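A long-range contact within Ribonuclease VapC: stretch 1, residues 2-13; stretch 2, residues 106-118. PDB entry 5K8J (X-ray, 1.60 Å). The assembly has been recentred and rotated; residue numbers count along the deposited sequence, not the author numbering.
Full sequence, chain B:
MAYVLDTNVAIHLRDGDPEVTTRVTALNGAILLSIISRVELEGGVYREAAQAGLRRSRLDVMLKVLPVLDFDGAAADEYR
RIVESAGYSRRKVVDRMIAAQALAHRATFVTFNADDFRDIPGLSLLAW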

# COMPACT_ATOMS: atom_id res chain seq x y z
N ALA B 2 -9.37 21.18 -4.40
CA ALA B 2 -9.38 21.27 -2.94
C ALA B 2 -8.12 21.92 -2.39
O ALA B 2 -7.08 21.92 -3.03
N TYR B 3 -8.24 22.46 -1.17
CA TYR B 3 -7.18 23.19 -0.50
C TYR B 3 -7.01 22.62 0.90
O TYR B 3 -8.00 22.33 1.58
N VAL B 4 -5.76 22.45 1.31
CA VAL B 4 -5.42 22.19 2.72
C VAL B 4 -4.85 23.47 3.31
O VAL B 4 -3.88 24.03 2.78
N LEU B 5 -5.43 23.95 4.42
CA LEU B 5 -4.95 25.15 5.07
C LEU B 5 -3.79 24.80 5.99
O LEU B 5 -3.92 23.89 6.82
N ASP B 6 -2.69 25.53 5.88
CA ASP B 6 -1.62 25.34 6.86
C ASP B 6 -2.12 25.76 8.24
O ASP B 6 -3.06 26.55 8.39
N THR B 7 -1.46 25.25 9.27
CA THR B 7 -1.93 25.54 10.63
C THR B 7 -2.02 27.04 10.90
O THR B 7 -2.97 27.50 11.56
N ASN B 8 -1.01 27.81 10.47
CA ASN B 8 -0.98 29.24 10.75
C ASN B 8 -2.22 29.91 10.19
O ASN B 8 -2.82 30.78 10.82
N VAL B 9 -2.63 29.50 8.98
CA VAL B 9 -3.84 30.05 8.37
C VAL B 9 -5.05 29.72 9.23
O VAL B 9 -5.91 30.58 9.47
N ALA B 10 -5.16 28.46 9.68
CA ALA B 10 -6.28 28.07 10.52
C ALA B 10 -6.27 28.82 11.85
O ALA B 10 -7.34 29.14 12.38
N ILE B 11 -5.10 29.04 12.43
CA ILE B 11 -5.01 29.85 13.65
C ILE B 11 -5.57 31.25 13.42
O ILE B 11 -6.30 31.80 14.26
N HIS B 12 -5.20 31.88 12.30
CA HIS B 12 -5.69 33.22 12.03
C HIS B 12 -7.20 33.24 11.84
O HIS B 12 -7.88 34.20 12.24
N LEU B 13 -7.75 32.16 11.30
CA LEU B 13 -9.20 32.01 11.22
C LEU B 13 -9.80 31.88 12.63
O LEU B 13 -10.70 32.65 13.01
N ARG B 106 -4.30 15.18 -3.39
CA ARG B 106 -4.26 15.96 -4.62
C ARG B 106 -4.84 17.35 -4.40
O ARG B 106 -5.62 17.87 -5.21
N ALA B 107 -4.45 17.96 -3.27
CA ALA B 107 -4.97 19.25 -2.85
C ALA B 107 -3.86 20.29 -2.86
O ALA B 107 -2.69 19.97 -2.64
N THR B 108 -4.24 21.55 -3.09
CA THR B 108 -3.30 22.66 -3.02
C THR B 108 -3.12 23.10 -1.58
O THR B 108 -4.09 23.19 -0.81
N PHE B 109 -1.86 23.32 -1.20
CA PHE B 109 -1.46 23.69 0.15
C PHE B 109 -1.35 25.21 0.26
O PHE B 109 -0.61 25.85 -0.52
N VAL B 110 -2.08 25.80 1.21
CA VAL B 110 -2.17 27.24 1.39
C VAL B 110 -1.42 27.63 2.67
O VAL B 110 -1.74 27.12 3.75
N THR B 111 -0.45 28.51 2.54
CA THR B 111 0.47 28.75 3.66
C THR B 111 1.02 30.16 3.65
O THR B 111 1.15 30.82 2.61
N PHE B 112 1.32 30.65 4.86
CA PHE B 112 2.11 31.87 4.99
C PHE B 112 3.61 31.64 4.90
O PHE B 112 4.37 32.61 4.89
N ASN B 113 4.06 30.39 4.90
CA ASN B 113 5.49 30.09 4.96
C ASN B 113 5.92 29.28 3.76
O ASN B 113 6.51 28.21 3.93
N ALA B 114 5.66 29.77 2.54
CA ALA B 114 5.89 28.94 1.36
C ALA B 114 7.35 28.52 1.21
O ALA B 114 7.63 27.42 0.70
N ASP B 115 8.28 29.34 1.69
CA ASP B 115 9.69 29.02 1.50
C ASP B 115 10.09 27.73 2.20
O ASP B 115 11.04 27.07 1.76
N ASP B 116 9.39 27.33 3.27
CA ASP B 116 9.72 26.10 3.96
C ASP B 116 9.19 24.85 3.25
O ASP B 116 9.37 23.74 3.76
N PHE B 117 8.50 25.03 2.12
CA PHE B 117 7.89 23.93 1.37
C PHE B 117 8.46 23.82 -0.04
O PHE B 117 8.01 22.95 -0.81
N ARG B 118 9.48 24.61 -0.37
CA ARG B 118 10.05 24.67 -1.69
C ARG B 118 10.78 23.38 -2.06
O ARG B 118 11.00 23.13 -3.24

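Parallel β-strands distant in sequence are usually joined by a ladder of backbone hydrogen bonds, and their side chains then sort by face; Ribonuclease VapC offers a compact example. Strand 3-5 lies beside strand 108-111, and the amide of Val4 donates to Thr108 O (N to O, 2.8 Å) while Val4 O accepts from the amide of Val110 (O to N, 3.0 Å). The ladder is extended at its ends by Thr108 N to Ala2 O, 2.9 Å, and by Asp6 N to Val110 O, 2.8 Å.

The side-chain counterpart comes where the first strand gives way to its helix. Asp6, chi1 t, points toward the second stretch, and its OD2 accepts a hydrogen bond from Thr111 OG1 at 2.8 Å. The t rotamer of Thr111 serves two purposes, since the same OG1 accepts from Asn113 N at 2.9 Å, tying the carboxylate to the turn after the strand. The other carboxylate oxygen, Asp6 OD1, accepts from Thr7 N at 2.8 Å. Aromatic carbon lines this polar site: Phe109 CZ lies 3.3 Å from Asp6 CG, and Phe117 CZ 3.8 Å from Asp6 OD2. At the opposite end of the ladder, one water accepts from Ala2 N (2.8 Å to the water O) and donates to Arg106 O (3.0 Å from the water O).

Alternation along the strands governs the packing. Tyr3, Leu5, Thr108 and Val110 share one face. Tyr3 and Leu5 are both m at chi1, and Val110, which is t, receives both: Tyr3 CD1 approaches Val110 CG2 at 3.8 Å, and Leu5 CD2 reaches Val110 CB at 4.2 Å. Tyr3 CD1 also lies 3.7 Å from CB of Thr108, an m rotamer. Val4 and Phe109, both t, occupy the other face, with Val4 CG1 4.2 Å from Phe109 CD2; Val4 CG2 meets Ala107 CB at 3.9 Å.

Beyond the strands, the helix packs against Phe112, whose m rotamer brings the end of its side chain nearer to the first stretch. Val9, chi1 t, sets CG2 over one face of this ring, 4.0 Å from the ring centroid and only 10° off the normal, a CH-pi contact. His12, chi1 m, presents its own face to the edge of Phe112, with ring centroids 5.0 Å apart and planes at 70°. Asn8, a p rotamer, points toward the second stretch and brings CG within 3.5 Å of Phe112 CD2. One aromatic side chain thus meets three helical residues, extending the contact past the sheet.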

# COMPACT_ATOMS: atom_id res chain seq x y z
CB ALA B 2 -9.56 19.90 -2.33
CB TYR B 3 -7.50 24.70 -0.39
CG TYR B 3 -7.69 25.32 -1.75
CD1 TYR B 3 -6.60 25.79 -2.46
CD2 TYR B 3 -8.94 25.40 -2.33
CE1 TYR B 3 -6.76 26.34 -3.71
CE2 TYR B 3 -9.11 25.95 -3.58
CZ TYR B 3 -8.01 26.42 -4.26
OH TYR B 3 -8.14 26.96 -5.53
CB VAL B 4 -4.40 21.05 2.83
CG1 VAL B 4 -3.95 20.87 4.29
CG2 VAL B 4 -5.00 19.75 2.33
CB LEU B 5 -6.05 25.81 5.91
CG LEU B 5 -7.31 26.22 5.15
CD1 LEU B 5 -8.27 27.05 6.07
CD2 LEU B 5 -6.97 27.05 3.92
CB ASP B 6 -0.38 26.14 6.47
CG ASP B 6 0.92 25.63 7.15
OD1 ASP B 6 0.88 24.61 7.91
OD2 ASP B 6 1.98 26.26 6.88
CB THR B 7 -1.00 24.88 11.64
OG1 THR B 7 -1.03 23.47 11.41
CG2 THR B 7 -1.43 25.19 13.06
CB ASN B 8 0.27 29.87 10.13
CG ASN B 8 0.52 29.36 8.66
OD1 ASN B 8 -0.42 29.03 7.95
ND2 ASN B 8 1.77 29.31 8.22
CB VAL B 9 -4.00 29.51 6.93
CG1 VAL B 9 -5.30 30.01 6.30
CG2 VAL B 9 -2.82 29.91 6.06
CB ALA B 10 -6.26 26.57 10.75
CB ILE B 11 -3.55 29.90 14.18
CG1 ILE B 11 -3.17 28.58 14.81
CG2 ILE B 11 -3.37 31.05 15.22
CD1 ILE B 11 -1.70 28.45 15.12
CB HIS B 12 -4.96 33.77 10.80
CG HIS B 12 -3.57 34.26 11.13
ND1 HIS B 12 -3.20 35.58 10.95
CD2 HIS B 12 -2.51 33.64 11.69
CE1 HIS B 12 -1.95 35.74 11.36
NE2 HIS B 12 -1.51 34.58 11.82
CB LEU B 13 -9.52 30.80 10.33
CG LEU B 13 -10.92 30.51 9.82
CD1 LEU B 13 -11.51 31.74 9.15
CD2 LEU B 13 -10.86 29.36 8.84
CB ARG B 106 -4.99 15.23 -5.76
CG ARG B 106 -4.46 13.84 -6.07
CD ARG B 106 -2.97 13.83 -6.34
NE ARG B 106 -2.50 12.59 -7.00
CZ ARG B 106 -2.01 11.52 -6.37
NH1 ARG B 106 -1.92 11.48 -5.04
NH2 ARG B 106 -1.60 10.47 -7.09
CB ALA B 107 -5.56 19.16 -1.44
CB THR B 108 -3.81 23.79 -3.90
OG1 THR B 108 -3.81 23.35 -5.26
CG2 THR B 108 -2.97 25.06 -3.78
CB PHE B 109 -0.14 23.01 0.51
CG PHE B 109 0.28 23.21 1.93
CD1 PHE B 109 1.33 24.04 2.22
CD2 PHE B 109 -0.38 22.60 2.96
CE1 PHE B 109 1.72 24.25 3.53
CE2 PHE B 109 0.02 22.80 4.28
CZ PHE B 109 1.06 23.60 4.55
CB VAL B 110 -3.63 27.68 1.51
CG1 VAL B 110 -3.72 29.17 1.72
CG2 VAL B 110 -4.39 27.27 0.26
CB THR B 111 1.62 27.73 3.66
OG1 THR B 111 2.49 27.99 4.77
CG2 THR B 111 2.43 27.83 2.41
CB PHE B 112 1.87 32.51 6.36
CG PHE B 112 0.46 32.90 6.65
CD1 PHE B 112 -0.33 33.50 5.70
CD2 PHE B 112 -0.04 32.73 7.92
CE1 PHE B 112 -1.64 33.88 6.01
CE2 PHE B 112 -1.33 33.09 8.23
CZ PHE B 112 -2.13 33.66 7.28
CB ASN B 113 5.83 29.27 6.21
CG ASN B 113 5.43 29.94 7.50
OD1 ASN B 113 5.46 31.16 7.62
ND2 ASN B 113 5.08 29.13 8.51
CB ALA B 114 5.43 29.68 0.11
CB ASP B 115 10.56 30.18 2.00
CG ASP B 115 10.59 31.33 1.02
OD1 ASP B 115 10.28 31.12 -0.17
OD2 ASP B 115 10.92 32.45 1.45
CB ASP B 116 9.17 26.11 5.39
CG ASP B 116 10.08 26.85 6.36
OD1 ASP B 116 11.28 27.03 6.03
OD2 ASP B 116 9.60 27.28 7.43
CB PHE B 117 6.37 24.11 1.32
CG PHE B 117 5.72 24.10 2.67
CD1 PHE B 117 5.67 25.25 3.43
CD2 PHE B 117 5.18 22.94 3.18
CE1 PHE B 117 5.11 25.23 4.71
CE2 PHE B 117 4.62 22.92 4.43
CZ PHE B 117 4.56 24.07 5.19
CB ARG B 118 11.02 25.86 -1.76
CG ARG B 118 11.62 26.13 -3.13
CD ARG B 118 12.75 27.16 -3.04
NE ARG B 118 13.48 27.31 -4.30
CZ ARG B 118 13.66 28.45 -4.97
NH1 ARG B 118 13.18 29.60 -4.50
NH2 ARG B 118 14.34 28.45 -6.11
O HOH W 1 -8.36 18.89 -5.69